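PDB 1MA1: superoxide dismutase [Fe] from Methanothermobacter thermautotrophicus, which catalyses the dismutation of toxic superoxide radicals to hydrogen peroxide and molecular oxygen, using one iron ion per subunit of a homotetramer. Local coordinates for residues 78-83 and 163-168. Sequence-based numbering, arbitrary orientation.
Sequences YVLHLF and LLVLDV. With FE (Fe (III) ion), chain G.
H81 and D167 meet through the iron(III) ion. NE2 of H81 lies 2.1 Å from the iron, and OD2 of D167 lies 1.9 Å from it. The imidazole and carboxylate planes stand 83° apart. NE2 of H81 and OD2 of D167 are 3.4 Å apart, close because they share the metal and not through a hydrogen bond. A water O sits 1.9 Å from the iron; H33 and H171 complete the site.

A hydrogen bond from the second shell steadies each ligand. ND1 of H81 donates one to the carbonyl O of G77, one turn back, which sets the ring's rotation and leaves NE2 for iron. OD1 of D167 accepts one from the backbone N-H of W169. With CG turned trans to the main-chain N (chi1 -171°), D167 places OD2 on the iron.

Away from the metal, V165 points from the strand toward the helix. Its CG2 packs 3.8 Å from CD2 of L80, and its CG1 lies 3.6 Å from the carbonyl O of L80. W132 of strand 131-138 touches L80, V165 and D167. The axes of segment 78-83 and strand 164-167 run at 107°. This is the iron/manganese superoxide dismutase site, where alpha-hairpin and C-terminal domains share one three-histidine, one-aspartate metal centre.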
loop_
_atom_site.group_PDB
_atom_site.type_symbol
_atom_site.label_atom_id
_atom_site.label_comp_id
_atom_site.label_asym_id
_atom_site.label_seq_id
_atom_site.Cartn_x
_atom_site.Cartn_y
_atom_site.Cartn_z
ATOM N N TYR A 78 -2.070 -1.491 -17.941
ATOM C CA TYR A 78 -2.624 -1.579 -19.280
ATOM C C TYR A 78 -3.883 -0.723 -19.448
ATOM O O TYR A 78 -3.998 0.035 -20.415
ATOM C CB TYR A 78 -2.974 -3.020 -19.615
ATOM C CG TYR A 78 -3.735 -3.155 -20.915
ATOM C CD1 TYR A 78 -3.066 -3.225 -22.129
ATOM C CD2 TYR A 78 -5.130 -3.178 -20.924
ATOM C CE1 TYR A 78 -3.758 -3.319 -23.319
ATOM C CE2 TYR A 78 -5.830 -3.267 -22.106
ATOM C CZ TYR A 78 -5.143 -3.336 -23.301
ATOM O OH TYR A 78 -5.853 -3.410 -24.474
ATOM N N VAL A 79 -4.830 -0.877 -18.524
ATOM C CA VAL A 79 -6.120 -0.196 -18.620
ATOM C C VAL A 79 -5.989 1.322 -18.523
ATOM O O VAL A 79 -6.571 2.036 -19.324
ATOM C CB VAL A 79 -7.101 -0.661 -17.511
ATOM C CG1 VAL A 79 -8.366 0.151 -17.584
ATOM C CG2 VAL A 79 -7.440 -2.125 -17.680
ATOM N N LEU A 80 -5.227 1.810 -17.552
ATOM C CA LEU A 80 -5.059 3.256 -17.378
ATOM C C LEU A 80 -4.350 3.950 -18.550
ATOM O O LEU A 80 -4.749 5.059 -18.942
ATOM C CB LEU A 80 -4.299 3.559 -16.073
ATOM C CG LEU A 80 -5.088 3.289 -14.792
ATOM C CD1 LEU A 80 -4.235 3.414 -13.565
ATOM C CD2 LEU A 80 -6.230 4.262 -14.732
ATOM N N HIS A 81 -3.309 3.314 -19.107
ATOM C CA HIS A 81 -2.633 3.905 -20.264
ATOM C C HIS A 81 -3.617 3.920 -21.432
ATOM O O HIS A 81 -3.660 4.877 -22.200
ATOM C CB HIS A 81 -1.330 3.157 -20.636
ATOM C CG HIS A 81 -0.158 3.485 -19.749
ATOM N ND1 HIS A 81 0.032 2.882 -18.527
ATOM C CD2 HIS A 81 0.905 4.321 -19.916
ATOM C CE1 HIS A 81 1.159 3.320 -17.984
ATOM N NE2 HIS A 81 1.712 4.195 -18.806
ATOM N N LEU A 82 -4.442 2.890 -21.540
ATOM C CA LEU A 82 -5.434 2.852 -22.607
ATOM C C LEU A 82 -6.373 4.063 -22.591
ATOM O O LEU A 82 -6.573 4.699 -23.621
ATOM C CB LEU A 82 -6.276 1.586 -22.522
ATOM C CG LEU A 82 -7.327 1.388 -23.628
ATOM C CD1 LEU A 82 -6.613 1.261 -24.976
ATOM C CD2 LEU A 82 -8.150 0.117 -23.360
ATOM N N PHE A 83 -6.955 4.375 -21.435
ATOM C CA PHE A 83 -7.830 5.540 -21.317
ATOM C C PHE A 83 -7.063 6.852 -21.416
ATOM O O PHE A 83 -7.612 7.860 -21.852
ATOM C CB PHE A 83 -8.609 5.511 -19.988
ATOM C CG PHE A 83 -9.756 4.536 -19.966
ATOM C CD1 PHE A 83 -9.530 3.161 -19.929
ATOM C CD2 PHE A 83 -11.070 4.987 -19.996
ATOM C CE1 PHE A 83 -10.590 2.261 -19.922
ATOM C CE2 PHE A 83 -12.137 4.085 -19.992
ATOM C CZ PHE A 83 -11.893 2.722 -19.956
ATOM N N LEU A 163 -13.519 8.056 -16.360
ATOM C CA LEU A 163 -13.914 9.141 -17.251
ATOM C C LEU A 163 -12.713 9.884 -17.831
ATOM O O LEU A 163 -12.620 10.094 -19.044
ATOM C CB LEU A 163 -14.809 10.129 -16.505
ATOM C CG LEU A 163 -16.139 9.557 -16.038
ATOM C CD1 LEU A 163 -16.941 10.607 -15.305
ATOM C CD2 LEU A 163 -16.885 9.028 -17.255
ATOM N N LEU A 164 -11.799 10.280 -16.948
ATOM C CA LEU A 164 -10.655 11.107 -17.308
ATOM C C LEU A 164 -9.451 10.591 -16.531
ATOM O O LEU A 164 -9.573 10.239 -15.353
ATOM C CB LEU A 164 -10.904 12.556 -16.894
ATOM C CG LEU A 164 -10.267 13.690 -17.698
ATOM C CD1 LEU A 164 -10.000 14.834 -16.731
ATOM C CD2 LEU A 164 -8.989 13.256 -18.367
ATOM N N VAL A 165 -8.289 10.574 -17.168
ATOM C CA VAL A 165 -7.115 9.977 -16.564
ATOM C C VAL A 165 -5.873 10.813 -16.877
ATOM O O VAL A 165 -5.684 11.268 -18.005
ATOM C CB VAL A 165 -6.950 8.514 -17.087
ATOM C CG1 VAL A 165 -5.510 8.198 -17.358
ATOM C CG2 VAL A 165 -7.506 7.532 -16.069
ATOM N N LEU A 166 -5.027 11.018 -15.881
ATOM C CA LEU A 166 -3.776 11.738 -16.086
ATOM C C LEU A 166 -2.575 10.998 -15.466
ATOM O O LEU A 166 -2.469 10.900 -14.242
ATOM C CB LEU A 166 -3.902 13.142 -15.476
ATOM C CG LEU A 166 -2.623 13.958 -15.406
ATOM C CD1 LEU A 166 -1.994 14.033 -16.790
ATOM C CD2 LEU A 166 -2.937 15.331 -14.838
ATOM N N ASP A 167 -1.681 10.473 -16.308
ATOM C CA ASP A 167 -0.532 9.720 -15.811
ATOM C C ASP A 167 0.422 10.702 -15.144
ATOM O O ASP A 167 0.701 11.776 -15.676
ATOM C CB ASP A 167 0.168 8.956 -16.958
ATOM C CG ASP A 167 1.241 7.979 -16.458
ATOM O OD1 ASP A 167 1.468 7.961 -15.237
ATOM O OD2 ASP A 167 1.875 7.235 -17.269
ATOM N N VAL A 168 0.930 10.334 -13.978
ATOM C CA VAL A 168 1.857 11.201 -13.296
ATOM C C VAL A 168 3.023 10.394 -12.704
ATOM O O VAL A 168 3.832 10.915 -11.918
ATOM C CB VAL A 168 1.076 12.014 -12.223
ATOM C CG1 VAL A 168 1.065 11.288 -10.871
ATOM C CG2 VAL A 168 1.627 13.416 -12.144
HETATM FE FE FE G . 2.856 5.649 -17.738
HETATM O O HOH W 1 2.508 4.702 -16.110
#